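Local coordinates for protein PTS system glucose-specific EIIA component (Mycoplasma capricolum, PDB 2GPR) that accepts a phosphoryl group from phospho-HPr on a histidine and passes it to the EIIB domain, driving glucose uptake and phosphorylation, at residues E25-V28 with R32-G35. Residues are numbered along the deposited sequence; the frame is centred on the assembly and turned at random.
Sequences EDEV and RMLG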
loop_
_atom_site.group_PDB
_atom_site.type_symbol
_atom_site.label_atom_id
_atom_site.label_comp_id
_atom_site.label_asym_id
_atom_site.label_seq_id
_atom_site.Cartn_x
_atom_site.Cartn_y
_atom_site.Cartn_z
ATOM N N GLU A 25 -5.195 -7.776 11.782
ATOM C CA GLU A 25 -5.900 -8.993 12.154
ATOM C C GLU A 25 -6.010 -10.006 11.030
ATOM O O GLU A 25 -7.102 -10.294 10.558
ATOM C CB GLU A 25 -7.304 -8.636 12.655
ATOM C CG GLU A 25 -7.974 -7.657 11.696
ATOM C CD GLU A 25 -7.531 -6.256 11.975
ATOM O OE1 GLU A 25 -7.682 -5.940 13.237
ATOM O OE2 GLU A 25 -6.966 -5.542 11.152
ATOM N N ASP A 26 -4.883 -10.522 10.615
ATOM C CA ASP A 26 -4.808 -11.469 9.541
ATOM C C ASP A 26 -3.428 -12.106 9.489
ATOM O O ASP A 26 -2.448 -11.453 9.133
ATOM C CB ASP A 26 -5.099 -10.784 8.216
ATOM C CG ASP A 26 -4.819 -11.660 7.046
ATOM O OD1 ASP A 26 -3.725 -12.057 6.741
ATOM O OD2 ASP A 26 -5.852 -11.796 6.286
ATOM N N GLU A 27 -3.419 -13.403 9.740
ATOM C CA GLU A 27 -2.262 -14.268 9.764
ATOM C C GLU A 27 -1.237 -13.922 8.709
ATOM O O GLU A 27 -0.064 -13.682 8.992
ATOM C CB GLU A 27 -2.766 -15.726 9.581
ATOM C CG GLU A 27 -2.144 -16.461 8.372
ATOM C CD GLU A 27 -3.128 -17.125 7.422
ATOM O OE1 GLU A 27 -4.339 -17.157 7.610
ATOM O OE2 GLU A 27 -2.527 -17.726 6.398
ATOM N N VAL A 28 -1.701 -13.864 7.464
ATOM C CA VAL A 28 -0.818 -13.594 6.367
ATOM C C VAL A 28 -0.021 -12.292 6.518
ATOM O O VAL A 28 1.179 -12.221 6.212
ATOM C CB VAL A 28 -1.546 -13.631 5.055
ATOM C CG1 VAL A 28 -0.750 -12.885 4.013
ATOM C CG2 VAL A 28 -1.853 -15.048 4.599
ATOM N N ARG A 32 3.758 -11.550 8.550
ATOM C CA ARG A 32 4.728 -11.215 7.503
ATOM C C ARG A 32 5.069 -12.375 6.595
ATOM O O ARG A 32 6.196 -12.484 6.169
ATOM C CB ARG A 32 6.041 -10.747 8.113
ATOM C CG ARG A 32 6.086 -9.284 8.493
ATOM C CD ARG A 32 6.654 -9.127 9.888
ATOM N NE ARG A 32 6.535 -7.780 10.420
ATOM C CZ ARG A 32 5.741 -7.368 11.410
ATOM N NH1 ARG A 32 4.867 -8.149 12.035
ATOM N NH2 ARG A 32 5.836 -6.102 11.785
ATOM N N MET A 33 4.101 -13.246 6.300
ATOM C CA MET A 33 4.319 -14.434 5.453
ATOM C C MET A 33 4.905 -14.119 4.080
ATOM O O MET A 33 5.838 -14.768 3.624
ATOM C CB MET A 33 3.039 -15.278 5.342
ATOM C CG MET A 33 2.753 -15.984 6.646
ATOM S SD MET A 33 1.116 -16.700 6.739
ATOM C CE MET A 33 0.772 -16.659 4.957
ATOM N N LEU A 34 4.382 -13.077 3.432
ATOM C CA LEU A 34 4.801 -12.702 2.102
ATOM C C LEU A 34 5.819 -11.585 2.065
ATOM O O LEU A 34 6.420 -11.289 1.035
ATOM C CB LEU A 34 3.583 -12.371 1.226
ATOM C CG LEU A 34 2.945 -13.623 0.638
ATOM C CD1 LEU A 34 1.776 -13.242 -0.267
ATOM C CD2 LEU A 34 3.996 -14.408 -0.162
ATOM N N GLY A 35 6.007 -10.948 3.212
ATOM C CA GLY A 35 6.923 -9.841 3.282
ATOM C C GLY A 35 6.653 -8.995 4.492
ATOM O O GLY A 35 5.798 -9.344 5.308
HETATM O O HOH W 1 2.802 -10.453 4.554
#
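Val28 and Met33 meet across a Schellman motif that ends the short helix 27-30, whose N-cap is Asp26. Arg32 is where the chain leaves the helix. Its positive phi, 61°, turns the backbone while its CB points away from residues 25-28, and the guanidinium group makes a salt bridge through NH2 with Asp22, tying the turn to the chain before the helix. Met33 follows with its backbone N donating to Val28 O at 3.1 Å, 21° out of the carbonyl plane; this is the 6→1 bond of the Schellman motif, reaching back into the last turn of a very short helix. A long, flexible thioether suits this place: with CG beside the backbone N and opposite the carbonyl carbon, the chain reaches back over the helix start. SD lies 3.7 Å from Glu27 CG and equally close to Val28 CA, and the side chains of Val28 and Met33 cross at about a right angle. Glu27 offers its aliphatic portion to the sulfur at this surface site. The side chain of Val28 lies about 8 Å from that of His78, by similarity the phosphorylated histidine. Leu34 takes part mainly through its backbone, and Gly35 has backbone angles at which a side chain would press on the preceding carbonyl. One water links the backbones of three residues: it donates to Val28 O (2.9 Å) and Gly35 O (3.3 Å) and accepts from Leu34 N at 3.3 Å.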